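Local atomic coordinates of proteasome accessory factor B/C (PafBC) (Paenarthrobacter aurescens, PDB entry 6SJ9), a protein that regulates transcription in the bacterial DNA damage response, probably by binding DNA through its winged helix-turn-helix domains. Residues R178-W183 / R205-S210; Q148-V153 / W183-R188; F189-L194 / P285-E290. All coordinates share one frame; numbering follows the deposited sequence.

Contact 1 of 3, residues R178-W183 / R205-S210; sequences REVEPW and RVFRLS
Arg178 and Val180 lie on a strand that crosses the strand of Arg205 and Phe207 almost at a right angle, with the short axes 9.6 Å apart and 85° between their directions. The two strands meet through side chains. Phe207 reaches across the gap between them. Its ring edge points at the guanidinium of Arg178, with CE1 over the centre of one face and 3.6 Å from Arg178 CZ. The two planes stand 77° apart, so the ring offers its rim and not its pi face. Bends at chi2 and chi3 curl the Arg178 chain so that this guanidinium face is turned to the ring edge. The Val180 and Phe207 side chains approach from opposite directions, and Val180 CG2 lies 3.5 Å from Phe207 CE2. Arg205 adds its CG, 4.0 Å from Arg178 NH1. Phe165 and Tyr167 of strand 163-168 meet the Phe207 ring edge-to-face. Both strands of the contact pair with strand 191-198, and their steep crossing is consistent with the strongly bent sheet of an Sm-like WYL domain. Arg178 NH1 and Arg205 NE, 4.4 Å apart, carry like charges. Asp198 forms a salt bridge with Arg178 NH1 and probably offsets that repulsion. Arg178 NE is hydrogen-bonded too, so the buried guanidinium has polar partners as well as an aromatic edge against one face.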
ATOM      1  N   ARG A 178     -16.065  19.282  20.583  1.00 53.25           N
ATOM      2  CA  ARG A 178     -14.896  19.561  21.403  1.00 48.77           C
ATOM      3  C   ARG A 178     -14.134  20.735  20.797  1.00 47.54           C
ATOM      4  O   ARG A 178     -14.068  20.872  19.567  1.00 48.49           O
ATOM      5  CB  ARG A 178     -14.000  18.335  21.460  1.00 49.31           C
ATOM      6  CG  ARG A 178     -14.744  17.019  21.825  1.00 54.08           C
ATOM      7  CD  ARG A 178     -15.351  17.118  23.222  1.00 57.37           C
ATOM      8  NE  ARG A 178     -14.310  17.062  24.256  1.00 62.24           N
ATOM      9  CZ  ARG A 178     -13.895  15.903  24.814  1.00 63.19           C
ATOM     10  NH1 ARG A 178     -12.936  15.865  25.755  1.00 59.61           N
ATOM     11  NH2 ARG A 178     -14.460  14.766  24.426  1.00 60.54           N
ATOM     12  N   GLU A 179     -13.552  21.567  21.669  1.00 43.79           N
ATOM     13  CA  GLU A 179     -12.782  22.738  21.268  1.00 47.35           C
ATOM     14  C   GLU A 179     -11.359  22.453  21.671  1.00 46.61           C
ATOM     15  O   GLU A 179     -11.065  22.343  22.873  1.00 44.30           O
ATOM     16  CB  GLU A 179     -13.251  24.011  21.972  1.00 49.38           C
ATOM     17  CG  GLU A 179     -14.762  24.247  21.978  1.00 52.18           C
ATOM     18  CD  GLU A 179     -15.265  24.756  20.643  1.00 51.77           C
ATOM     19  OE1 GLU A 179     -16.458  24.577  20.372  1.00 54.71           O
ATOM     20  OE2 GLU A 179     -14.459  25.323  19.858  1.00 50.67           O
ATOM     21  N   VAL A 180     -10.490  22.312  20.676  1.00 39.18           N
ATOM     22  CA  VAL A 180      -9.172  21.764  20.911  1.00 41.94           C
ATOM     23  C   VAL A 180      -8.113  22.668  20.293  1.00 37.50           C
ATOM     24  O   VAL A 180      -8.249  23.111  19.153  1.00 37.04           O
ATOM     25  CB  VAL A 180      -9.113  20.323  20.344  1.00 41.73           C
ATOM     26  CG1 VAL A 180      -7.743  19.768  20.413  1.00 37.60           C
ATOM     27  CG2 VAL A 180     -10.063  19.423  21.122  1.00 39.54           C
ATOM     28  N   GLU A 181      -7.003  22.818  20.996  1.00 37.32           N
ATOM     29  CA  GLU A 181      -5.787  23.357  20.430  1.00 36.52           C
ATOM     30  C   GLU A 181      -4.866  22.189  20.077  1.00 36.01           C
ATOM     31  O   GLU A 181      -4.353  21.508  20.998  1.00 36.41           O
ATOM     32  CB  GLU A 181      -5.133  24.306  21.443  1.00 36.88           C
ATOM     33  CG  GLU A 181      -6.058  25.504  21.788  1.00 40.86           C
ATOM     34  CD  GLU A 181      -5.575  26.355  22.960  1.00 44.57           C
ATOM     35  OE1 GLU A 181      -4.470  26.090  23.494  1.00 48.63           O
ATOM     36  OE2 GLU A 181      -6.296  27.290  23.349  1.00 44.13           O
ATOM     37  N   PRO A 182      -4.628  21.904  18.793  1.00 35.29           N
ATOM     38  CA  PRO A 182      -3.957  20.629  18.422  1.00 36.70           C
ATOM     39  C   PRO A 182      -2.457  20.689  18.659  1.00 34.66           C
ATOM     40  O   PRO A 182      -1.789  21.631  18.232  1.00 34.73           O
ATOM     41  CB  PRO A 182      -4.267  20.479  16.936  1.00 36.44           C
ATOM     42  CG  PRO A 182      -4.470  21.996  16.463  1.00 36.15           C
ATOM     43  CD  PRO A 182      -5.183  22.626  17.619  1.00 35.05           C
ATOM     44  N   TRP A 183      -1.939  19.707  19.407  1.00 36.91           N
ATOM     45  CA  TRP A 183      -0.499  19.591  19.665  1.00 38.99           C
ATOM     46  C   TRP A 183       0.179  18.564  18.785  1.00 42.06           C
ATOM     47  O   TRP A 183       1.364  18.716  18.443  1.00 41.80           O
ATOM     48  CB  TRP A 183      -0.214  19.209  21.100  1.00 37.74           C
ATOM     49  CG  TRP A 183      -0.698  20.179  22.115  1.00 38.64           C
ATOM     50  CD1 TRP A 183      -1.268  21.397  21.903  1.00 37.35           C
ATOM     51  CD2 TRP A 183      -0.656  19.993  23.541  1.00 41.15           C
ATOM     52  NE1 TRP A 183      -1.565  21.999  23.128  1.00 37.43           N
ATOM     53  CE2 TRP A 183      -1.218  21.134  24.137  1.00 38.35           C
ATOM     54  CE3 TRP A 183      -0.209  18.961  24.362  1.00 45.64           C
ATOM     55  CZ2 TRP A 183      -1.322  21.282  25.530  1.00 39.67           C
ATOM     56  CZ3 TRP A 183      -0.329  19.111  25.746  1.00 49.32           C
ATOM     57  CH2 TRP A 183      -0.870  20.268  26.305  1.00 45.54           C
ATOM     58  N   ARG A 205      -6.007  16.178  26.220  1.00 50.80           N
ATOM     59  CA  ARG A 205      -6.887  15.058  25.902  1.00 47.58           C
ATOM     60  C   ARG A 205      -6.405  14.414  24.612  1.00 45.49           C
ATOM     61  O   ARG A 205      -5.751  15.056  23.779  1.00 41.44           O
ATOM     62  CB  ARG A 205      -8.359  15.458  25.722  1.00 46.12           C
ATOM     63  CG  ARG A 205      -9.082  15.898  26.986  1.00 53.25           C
ATOM     64  CD  ARG A 205      -9.420  14.645  27.801  1.00 61.50           C
ATOM     65  NE  ARG A 205     -10.170  14.919  29.021  1.00 64.66           N
ATOM     66  CZ  ARG A 205      -9.688  15.603  30.061  1.00 70.12           C
ATOM     67  NH1 ARG A 205      -8.450  16.098  30.013  1.00 67.10           N
ATOM     68  NH2 ARG A 205     -10.431  15.763  31.175  1.00 73.55           N
ATOM     69  N   VAL A 206      -6.669  13.116  24.502  1.00 45.63           N
ATOM     70  CA  VAL A 206      -6.347  12.330  23.334  1.00 47.49           C
ATOM     71  C   VAL A 206      -7.644  11.898  22.667  1.00 46.66           C
ATOM     72  O   VAL A 206      -8.583  11.446  23.338  1.00 47.86           O
ATOM     73  CB  VAL A 206      -5.467  11.127  23.698  1.00 53.03           C
ATOM     74  CG1 VAL A 206      -4.924  10.528  22.422  1.00 54.31           C
ATOM     75  CG2 VAL A 206      -4.346  11.563  24.610  1.00 55.81           C
ATOM     76  N   PHE A 207      -7.719  12.110  21.369  1.00 46.74           N
ATOM     77  CA  PHE A 207      -8.887  11.818  20.562  1.00 48.65           C
ATOM     78  C   PHE A 207      -8.521  10.790  19.495  1.00 47.32           C
ATOM     79  O   PHE A 207      -7.590  11.020  18.718  1.00 45.63           O
ATOM     80  CB  PHE A 207      -9.358  13.116  19.897  1.00 44.51           C
ATOM     81  CG  PHE A 207      -9.689  14.205  20.885  1.00 42.13           C
ATOM     82  CD1 PHE A 207     -10.921  14.231  21.540  1.00 45.35           C
ATOM     83  CD2 PHE A 207      -8.744  15.154  21.211  1.00 39.82           C
ATOM     84  CE1 PHE A 207     -11.226  15.229  22.459  1.00 44.87           C
ATOM     85  CE2 PHE A 207      -9.042  16.180  22.100  1.00 40.39           C
ATOM     86  CZ  PHE A 207     -10.274  16.215  22.729  1.00 44.64           C
ATOM     87  N   ARG A 208      -9.271   9.693  19.412  1.00 47.77           N
ATOM     88  CA  ARG A 208      -9.113   8.769  18.294  1.00 48.15           C
ATOM     89  C   ARG A 208      -9.778   9.329  17.041  1.00 42.94           C
ATOM     90  O   ARG A 208     -10.923   9.760  17.091  1.00 48.95           O
ATOM     91  CB  ARG A 208      -9.683   7.392  18.604  1.00 58.29           C
ATOM     92  CG  ARG A 208      -9.379   6.817  19.962  1.00 69.67           C
ATOM     93  CD  ARG A 208     -10.058   5.416  20.083  1.00 79.27           C
ATOM     94  NE  ARG A 208      -9.757   4.641  18.876  1.00 84.80           N
ATOM     95  CZ  ARG A 208      -8.769   3.759  18.749  1.00 88.43           C
ATOM     96  NH1 ARG A 208      -8.587   3.124  17.587  1.00 86.18           N
ATOM     97  NH2 ARG A 208      -7.941   3.544  19.768  1.00 91.37           N
ATOM     98  N   LEU A 209      -9.037   9.414  15.941  1.00 39.80           N
ATOM     99  CA  LEU A 209      -9.606   9.996  14.720  1.00 45.23           C
ATOM    100  C   LEU A 209     -10.857   9.247  14.282  1.00 52.61           C
ATOM    101  O   LEU A 209     -11.856   9.875  13.883  1.00 56.45           O
ATOM    102  CB  LEU A 209      -8.566   9.997  13.590  1.00 45.28           C
ATOM    103  CG  LEU A 209      -7.804  11.277  13.270  1.00 48.63           C
ATOM    104  CD1 LEU A 209      -7.065  11.738  14.481  1.00 46.25           C
ATOM    105  CD2 LEU A 209      -6.791  11.075  12.128  1.00 50.21           C
ATOM    106  N   SER A 210     -10.865   7.916  14.464  1.00 52.93           N
ATOM    107  CA  SER A 210     -12.011   7.116  14.039  1.00 54.27           C
ATOM    108  C   SER A 210     -13.278   7.481  14.806  1.00 57.50           C
ATOM    109  O   SER A 210     -14.377   7.222  14.308  1.00 62.50           O
ATOM    110  CB  SER A 210     -11.709   5.621  14.180  1.00 54.31           C
ATOM    111  OG  SER A 210     -11.643   5.219  15.547  1.00 57.66           O
TER

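Contact 2 of 3, residues Q148-V153 / W183-R188; sequences QAFDDV and WGLGSR
Leu185 points from its strand at the helix that carries Phe150 and Val153. Its CB bond aims at the helix, and chi1 of -69° carries CG to the valine. CG meets Val153 CG1 at 3.6 Å, the two side chains reaching for each other tip to tip. Beyond CG the branches divide. CD1 sits above the centre of the Phe150 ring, 3.8 Å from its centroid and 14° off the ring normal, a CH-pi contact. The same methyl touches Val153 CG1 at 3.7 Å, so it is wedged between the ring and the valine. CD2 lies 3.9 Å from Val153 CG1 and also packs on Leu209. This is helix 147-159 lying on the curved sheet of the Sm-like fold, with strand 175-188 beneath it. Just before Leu185, Trp183 and Gly184 both face Val195, a classic beta bulge. The Phe150 ring is met edge-to-face by Trp192 and Trp406. Trp406 belongs to strand 404-407, which extends the same sheet, and its backbone is hydrogen-bonded to Leu185. On the helix, Gln148 NE2 donates to Asp152 OD1 over 3.1 Å. NE2 sits above the carboxylate plane, 45° out of it, while Asp152 OD2 forms a salt bridge with Arg594.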
ATOM      1  N   GLN A 148      -8.564  14.419   4.522  1.00 45.35           N
ATOM      2  CA  GLN A 148      -9.017  15.777   4.817  1.00 49.36           C
ATOM      3  C   GLN A 148      -8.800  16.137   6.300  1.00 48.52           C
ATOM      4  O   GLN A 148      -8.283  17.210   6.620  1.00 47.54           O
ATOM      5  CB  GLN A 148     -10.497  15.943   4.438  1.00 48.92           C
ATOM      6  CG  GLN A 148     -10.908  17.407   4.582  1.00 52.28           C
ATOM      7  CD  GLN A 148     -10.155  18.293   3.577  1.00 59.02           C
ATOM      8  OE1 GLN A 148     -10.093  17.979   2.374  1.00 57.85           O
ATOM      9  NE2 GLN A 148      -9.525  19.368   4.072  1.00 63.74           N
ATOM     10  N   ALA A 149      -9.176  15.241   7.209  1.00 49.99           N
ATOM     11  CA  ALA A 149      -8.989  15.478   8.642  1.00 52.05           C
ATOM     12  C   ALA A 149      -7.519  15.620   8.971  1.00 55.54           C
ATOM     13  O   ALA A 149      -7.110  16.466   9.797  1.00 54.07           O
ATOM     14  CB  ALA A 149      -9.603  14.334   9.451  1.00 46.66           C
ATOM     15  N   PHE A 150      -6.700  14.820   8.304  1.00 54.78           N
ATOM     16  CA  PHE A 150      -5.270  14.976   8.447  1.00 51.10           C
ATOM     17  C   PHE A 150      -4.829  16.341   7.970  1.00 48.69           C
ATOM     18  O   PHE A 150      -4.016  17.001   8.634  1.00 50.35           O
ATOM     19  CB  PHE A 150      -4.536  13.896   7.672  1.00 51.02           C
ATOM     20  CG  PHE A 150      -3.342  13.388   8.375  1.00 47.86           C
ATOM     21  CD1 PHE A 150      -2.135  13.996   8.205  1.00 47.35           C
ATOM     22  CD2 PHE A 150      -3.445  12.285   9.209  1.00 51.23           C
ATOM     23  CE1 PHE A 150      -1.025  13.538   8.882  1.00 46.17           C
ATOM     24  CE2 PHE A 150      -2.349  11.793   9.888  1.00 51.44           C
ATOM     25  CZ  PHE A 150      -1.131  12.436   9.722  1.00 48.36           C
ATOM     26  N   ASP A 151      -5.242  16.719   6.738  1.00 43.67           N
ATOM     27  CA  ASP A 151      -4.871  18.029   6.224  1.00 44.49           C
ATOM     28  C   ASP A 151      -5.327  19.146   7.165  1.00 40.50           C
ATOM     29  O   ASP A 151      -4.618  20.142   7.320  1.00 42.42           O
ATOM     30  CB  ASP A 151      -5.434  18.287   4.829  1.00 43.62           C
ATOM     31  CG  ASP A 151      -4.796  17.376   3.721  1.00 54.69           C
ATOM     32  OD1 ASP A 151      -3.757  16.702   3.949  1.00 56.00           O
ATOM     33  OD2 ASP A 151      -5.336  17.376   2.582  1.00 59.04           O
ATOM     34  N   ASP A 152      -6.493  18.990   7.799  1.00 38.47           N
ATOM     35  CA  ASP A 152      -7.043  20.088   8.600  1.00 43.26           C
ATOM     36  C   ASP A 152      -6.282  20.264   9.907  1.00 40.70           C
ATOM     37  O   ASP A 152      -5.935  21.394  10.280  1.00 40.65           O
ATOM     38  CB  ASP A 152      -8.527  19.859   8.874  1.00 43.32           C
ATOM     39  CG  ASP A 152      -9.348  20.046   7.642  1.00 47.34           C
ATOM     40  OD1 ASP A 152      -8.987  20.893   6.768  1.00 50.78           O
ATOM     41  OD2 ASP A 152     -10.399  19.404   7.584  1.00 49.99           O
ATOM     42  N   VAL A 153      -5.936  19.151  10.563  1.00 39.67           N
ATOM     43  CA  VAL A 153      -5.131  19.237  11.783  1.00 37.36           C
ATOM     44  C   VAL A 153      -3.760  19.812  11.467  1.00 39.62           C
ATOM     45  O   VAL A 153      -3.268  20.688  12.174  1.00 40.43           O
ATOM     46  CB  VAL A 153      -5.025  17.859  12.464  1.00 33.61           C
ATOM     47  CG1 VAL A 153      -3.976  17.911  13.610  1.00 37.95           C
ATOM     48  CG2 VAL A 153      -6.374  17.526  13.086  1.00 34.35           C
ATOM     49  N   TRP A 183      -1.939  19.707  19.407  1.00 36.91           N
ATOM     50  CA  TRP A 183      -0.499  19.591  19.665  1.00 38.99           C
ATOM     51  C   TRP A 183       0.179  18.564  18.785  1.00 42.06           C
ATOM     52  O   TRP A 183       1.364  18.716  18.443  1.00 41.80           O
ATOM     53  CB  TRP A 183      -0.214  19.209  21.100  1.00 37.74           C
ATOM     54  CG  TRP A 183      -0.698  20.179  22.115  1.00 38.64           C
ATOM     55  CD1 TRP A 183      -1.268  21.397  21.903  1.00 37.35           C
ATOM     56  CD2 TRP A 183      -0.656  19.993  23.541  1.00 41.15           C
ATOM     57  NE1 TRP A 183      -1.565  21.999  23.128  1.00 37.43           N
ATOM     58  CE2 TRP A 183      -1.218  21.134  24.137  1.00 38.35           C
ATOM     59  CE3 TRP A 183      -0.209  18.961  24.362  1.00 45.64           C
ATOM     60  CZ2 TRP A 183      -1.322  21.282  25.530  1.00 39.67           C
ATOM     61  CZ3 TRP A 183      -0.329  19.111  25.746  1.00 49.32           C
ATOM     62  CH2 TRP A 183      -0.870  20.268  26.305  1.00 45.54           C
ATOM     63  N   GLY A 184      -0.532  17.515  18.420  1.00 42.65           N
ATOM     64  CA  GLY A 184       0.101  16.500  17.612  1.00 44.89           C
ATOM     65  C   GLY A 184      -0.866  15.438  17.154  1.00 42.23           C
ATOM     66  O   GLY A 184      -1.961  15.278  17.699  1.00 46.78           O
ATOM     67  N   LEU A 185      -0.464  14.776  16.088  1.00 36.45           N
ATOM     68  CA  LEU A 185      -1.072  13.565  15.600  1.00 39.37           C
ATOM     69  C   LEU A 185      -0.142  12.389  15.880  1.00 40.98           C
ATOM     70  O   LEU A 185       1.088  12.526  15.868  1.00 44.64           O
ATOM     71  CB  LEU A 185      -1.337  13.663  14.111  1.00 41.03           C
ATOM     72  CG  LEU A 185      -2.422  14.650  13.678  1.00 40.93           C
ATOM     73  CD1 LEU A 185      -2.208  14.953  12.243  1.00 39.62           C
ATOM     74  CD2 LEU A 185      -3.799  13.998  13.875  1.00 38.87           C
ATOM     75  N   GLY A 186      -0.725  11.221  16.076  1.00 40.36           N
ATOM     76  CA  GLY A 186       0.089  10.086  16.459  1.00 44.27           C
ATOM     77  C   GLY A 186      -0.567   8.771  16.106  1.00 50.13           C
ATOM     78  O   GLY A 186      -1.793   8.673  15.971  1.00 53.88           O
ATOM     79  N   SER A 187       0.272   7.761  15.918  1.00 47.42           N
ATOM     80  CA  SER A 187      -0.174   6.429  15.549  1.00 52.48           C
ATOM     81  C   SER A 187       0.324   5.461  16.601  1.00 52.44           C
ATOM     82  O   SER A 187       1.517   5.430  16.893  1.00 54.51           O
ATOM     83  CB  SER A 187       0.389   6.031  14.185  1.00 55.34           C
ATOM     84  OG  SER A 187      -0.273   4.888  13.743  1.00 61.12           O
ATOM     85  N   ARG A 188      -0.581   4.767  17.248  1.00 56.19           N
ATOM     86  CA  ARG A 188      -0.193   3.608  18.043  1.00 65.51           C
ATOM     87  C   ARG A 188      -1.177   2.489  17.784  1.00 72.20           C
ATOM     88  O   ARG A 188      -2.391   2.713  17.772  1.00 71.26           O
ATOM     89  CB  ARG A 188      -0.009   3.892  19.526  1.00 67.48           C
ATOM     90  CG  ARG A 188       1.398   4.384  19.778  1.00 67.90           C
ATOM     91  CD  ARG A 188       1.431   5.446  20.832  1.00 70.14           C
ATOM     92  NE  ARG A 188       2.773   5.966  21.113  1.00 72.67           N
ATOM     93  CZ  ARG A 188       3.608   6.523  20.225  1.00 68.60           C
ATOM     94  NH1 ARG A 188       3.276   6.635  18.926  1.00 65.20           N
ATOM     95  NH2 ARG A 188       4.784   6.998  20.652  1.00 65.26           N
TER

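Contact 3 of 3, residues F189-L194 / P285-E290; sequences FGQWYL and PEQLAE
Gln191 overlaps the amide of Gln287 with its own, nearly parallel but offset. The two planes are only 9° apart, and Gln191 CD is 3.9 Å from Gln287 CD. These two glutamines make the whole contact, and it buries just 85 Å². Both CB bonds point across the gap, but the chains get there differently. Gln191 is bent at chi2 (-48°), and the bend brings its amide alongside that of Gln287. Gln287 is stretched, with CG anti to the backbone N (chi1 -163°) and the chain straight beyond it, so its amide reaches well out from the helix. Gln191 begins strand 191-198, right after the turn at Phe189 and Gly190. Both turn residues have positive phi, which fits a type I' hairpin turn joining strands 175-188 and 191-198. Gln287 is in the first turn of helix 285-294 in the WCX domain, whose four-stranded sheet and helices form a ferredoxin-like fold. The inner side of that helix packs on helix 305-323, where Ala289 meets Ala310 and Val311. With a serine at Gln191, the Gln287 amide would probably lose the flat group it lies against and be set free to turn. Nearby, Arg208, which touches Gln191, forms a salt bridge with Asp284 just before the helix. The WYL and WCX domains therefore meet here at the surface through two neutral polar groups, with a charged pair alongside and little apolar burial, which suggests a light junction.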
ATOM      1  N   PHE A 189      -0.628   1.278  17.605  1.00 76.49           N
ATOM      2  CA  PHE A 189      -1.404   0.073  17.311  1.00 76.66           C
ATOM      3  C   PHE A 189      -2.101   0.191  15.956  1.00 74.61           C
ATOM      4  O   PHE A 189      -3.190  -0.356  15.752  1.00 75.63           O
ATOM      5  CB  PHE A 189      -2.432  -0.175  18.417  1.00 79.00           C
ATOM      6  CG  PHE A 189      -1.918   0.152  19.796  1.00 85.50           C
ATOM      7  CD1 PHE A 189      -0.871  -0.562  20.360  1.00 88.84           C
ATOM      8  CD2 PHE A 189      -2.471   1.200  20.527  1.00 89.09           C
ATOM      9  CE1 PHE A 189      -0.395  -0.249  21.639  1.00 90.17           C
ATOM     10  CE2 PHE A 189      -2.002   1.529  21.803  1.00 90.79           C
ATOM     11  CZ  PHE A 189      -0.963   0.796  22.361  1.00 92.11           C
ATOM     12  N   GLY A 190      -1.449   0.868  15.002  1.00 72.23           N
ATOM     13  CA  GLY A 190      -2.023   1.114  13.696  1.00 71.14           C
ATOM     14  C   GLY A 190      -3.040   2.248  13.626  1.00 69.92           C
ATOM     15  O   GLY A 190      -3.361   2.692  12.519  1.00 65.73           O
ATOM     16  N   GLN A 191      -3.503   2.782  14.763  1.00 70.87           N
ATOM     17  CA  GLN A 191      -4.617   3.731  14.804  1.00 71.61           C
ATOM     18  C   GLN A 191      -4.148   5.143  15.143  1.00 62.51           C
ATOM     19  O   GLN A 191      -3.282   5.330  16.005  1.00 59.91           O
ATOM     20  CB  GLN A 191      -5.652   3.273  15.850  1.00 82.17           C
ATOM     21  CG  GLN A 191      -6.328   1.941  15.499  1.00 91.94           C
ATOM     22  CD  GLN A 191      -6.822   1.927  14.048  1.00100.42           C
ATOM     23  OE1 GLN A 191      -6.168   1.359  13.158  1.00103.61           O
ATOM     24  NE2 GLN A 191      -7.972   2.565  13.801  1.00102.57           N
ATOM     25  N   TRP A 192      -4.782   6.140  14.518  1.00 57.28           N
ATOM     26  CA  TRP A 192      -4.323   7.515  14.608  1.00 52.11           C
ATOM     27  C   TRP A 192      -5.101   8.308  15.658  1.00 49.73           C
ATOM     28  O   TRP A 192      -6.318   8.162  15.814  1.00 52.84           O
ATOM     29  CB  TRP A 192      -4.421   8.215  13.270  1.00 51.95           C
ATOM     30  CG  TRP A 192      -3.302   7.894  12.323  1.00 50.48           C
ATOM     31  CD1 TRP A 192      -3.261   6.869  11.395  1.00 52.79           C
ATOM     32  CD2 TRP A 192      -2.050   8.562  12.232  1.00 47.27           C
ATOM     33  NE1 TRP A 192      -2.068   6.909  10.702  1.00 50.71           N
ATOM     34  CE2 TRP A 192      -1.298   7.921  11.205  1.00 46.69           C
ATOM     35  CE3 TRP A 192      -1.472   9.628  12.926  1.00 48.26           C
ATOM     36  CZ2 TRP A 192      -0.003   8.320  10.854  1.00 44.87           C
ATOM     37  CZ3 TRP A 192      -0.173  10.033  12.570  1.00 46.99           C
ATOM     38  CH2 TRP A 192       0.546   9.370  11.534  1.00 46.37           C
ATOM     39  N   TYR A 193      -4.391   9.184  16.328  1.00 40.73           N
ATOM     40  CA  TYR A 193      -4.895   9.958  17.446  1.00 40.96           C
ATOM     41  C   TYR A 193      -4.484  11.407  17.240  1.00 42.89           C
ATOM     42  O   TYR A 193      -3.405  11.677  16.710  1.00 41.88           O
ATOM     43  CB  TYR A 193      -4.293   9.512  18.779  1.00 41.88           C
ATOM     44  CG  TYR A 193      -4.604   8.076  19.145  1.00 53.74           C
ATOM     45  CD1 TYR A 193      -3.921   7.022  18.550  1.00 59.61           C
ATOM     46  CD2 TYR A 193      -5.591   7.769  20.076  1.00 58.78           C
ATOM     47  CE1 TYR A 193      -4.218   5.688  18.893  1.00 63.61           C
ATOM     48  CE2 TYR A 193      -5.890   6.447  20.420  1.00 62.52           C
ATOM     49  CZ  TYR A 193      -5.200   5.418  19.821  1.00 65.24           C
ATOM     50  OH  TYR A 193      -5.506   4.110  20.157  1.00 69.65           O
ATOM     51  N   LEU A 194      -5.309  12.310  17.768  1.00 41.24           N
ATOM     52  CA  LEU A 194      -5.002  13.723  17.946  1.00 37.93           C
ATOM     53  C   LEU A 194      -4.798  13.970  19.439  1.00 39.93           C
ATOM     54  O   LEU A 194      -5.585  13.489  20.283  1.00 37.90           O
ATOM     55  CB  LEU A 194      -6.167  14.573  17.427  1.00 39.65           C
ATOM     56  CG  LEU A 194      -6.121  16.056  17.838  1.00 40.19           C
ATOM     57  CD1 LEU A 194      -5.018  16.873  17.120  1.00 37.71           C
ATOM     58  CD2 LEU A 194      -7.481  16.673  17.608  1.00 39.27           C
ATOM     59  N   PRO A 285     -14.370  -0.816  16.839  1.00 64.32           N
ATOM     60  CA  PRO A 285     -15.517  -1.172  15.992  1.00 64.60           C
ATOM     61  C   PRO A 285     -15.688  -0.291  14.773  1.00 60.74           C
ATOM     62  O   PRO A 285     -16.289  -0.754  13.798  1.00 59.52           O
ATOM     63  CB  PRO A 285     -16.724  -1.054  16.938  1.00 70.25           C
ATOM     64  CG  PRO A 285     -16.247  -0.249  18.072  1.00 71.16           C
ATOM     65  CD  PRO A 285     -14.772  -0.421  18.193  1.00 68.73           C
ATOM     66  N   GLU A 286     -15.189   0.950  14.781  1.00 59.62           N
ATOM     67  CA  GLU A 286     -15.281   1.744  13.565  1.00 59.76           C
ATOM     68  C   GLU A 286     -14.370   1.173  12.503  1.00 53.89           C
ATOM     69  O   GLU A 286     -14.707   1.184  11.319  1.00 52.16           O
ATOM     70  CB  GLU A 286     -14.949   3.217  13.815  1.00 61.77           C
ATOM     71  CG  GLU A 286     -16.039   3.875  14.593  1.00 68.47           C
ATOM     72  CD  GLU A 286     -17.347   3.795  13.841  1.00 76.82           C
ATOM     73  OE1 GLU A 286     -17.324   3.903  12.585  1.00 77.72           O
ATOM     74  OE2 GLU A 286     -18.398   3.608  14.503  1.00 84.12           O
ATOM     75  N   GLN A 287     -13.229   0.637  12.915  1.00 53.63           N
ATOM     76  CA  GLN A 287     -12.310   0.063  11.949  1.00 55.46           C
ATOM     77  C   GLN A 287     -12.899  -1.187  11.309  1.00 58.25           C
ATOM     78  O   GLN A 287     -12.878  -1.320  10.076  1.00 57.92           O
ATOM     79  CB  GLN A 287     -10.981  -0.255  12.610  1.00 62.35           C
ATOM     80  CG  GLN A 287      -9.929  -0.456  11.574  1.00 72.39           C
ATOM     81  CD  GLN A 287      -8.647  -0.921  12.151  1.00 81.92           C
ATOM     82  OE1 GLN A 287      -8.433  -0.803  13.363  1.00 86.04           O
ATOM     83  NE2 GLN A 287      -7.739  -1.402  11.284  1.00 84.07           N
ATOM     84  N   LEU A 288     -13.451  -2.110  12.132  1.00 54.64           N
ATOM     85  CA  LEU A 288     -14.074  -3.313  11.582  1.00 54.01           C
ATOM     86  C   LEU A 288     -15.290  -2.974  10.729  1.00 54.13           C
ATOM     87  O   LEU A 288     -15.511  -3.597   9.694  1.00 53.61           O
ATOM     88  CB  LEU A 288     -14.483  -4.278  12.698  1.00 52.38           C
ATOM     89  CG  LEU A 288     -15.004  -5.620  12.211  1.00 52.04           C
ATOM     90  CD1 LEU A 288     -13.977  -6.217  11.251  1.00 47.12           C
ATOM     91  CD2 LEU A 288     -15.253  -6.593  13.367  1.00 52.73           C
ATOM     92  N   ALA A 289     -16.082  -1.980  11.139  1.00 54.96           N
ATOM     93  CA  ALA A 289     -17.304  -1.673  10.393  1.00 55.23           C
ATOM     94  C   ALA A 289     -16.990  -1.143   9.001  1.00 51.89           C
ATOM     95  O   ALA A 289     -17.696  -1.467   8.032  1.00 51.83           O
ATOM     96  CB  ALA A 289     -18.173  -0.658  11.144  1.00 55.09           C
ATOM     97  N   GLU A 290     -15.957  -0.309   8.881  1.00 46.63           N
ATOM     98  CA  GLU A 290     -15.561   0.152   7.559  1.00 44.79           C
ATOM     99  C   GLU A 290     -15.156  -1.026   6.695  1.00 43.51           C
ATOM    100  O   GLU A 290     -15.550  -1.109   5.541  1.00 44.82           O
ATOM    101  CB  GLU A 290     -14.435   1.184   7.653  1.00 48.13           C
ATOM    102  CG  GLU A 290     -14.024   1.696   6.261  1.00 49.83           C
ATOM    103  CD  GLU A 290     -12.995   2.826   6.309  1.00 48.30           C
ATOM    104  OE1 GLU A 290     -12.736   3.322   7.407  1.00 47.67           O
ATOM    105  OE2 GLU A 290     -12.438   3.208   5.248  1.00 49.46           O
TER

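All three contacts reach one antiparallel sheet, built largely from the first WYL domain. Contacts 1 and 2 have centres about 9 Å apart and share Trp183 on strand 175-188. Contact 1 joins that strand to strand 203-208 through side chains, while contact 2 adds helix 147-159. Contact 3 is about 15 Å from contact 1 and 13 Å from contact 2, centre to centre. It uses strand 191-198, the neighbour of both other strands. Along the chain contact 1 crosses contacts 2 and 3, whereas contact 2 closes before contact 3 opens. Contacts 1 and 2 pack the domain itself, and contact 3 joins it to the WCX domain.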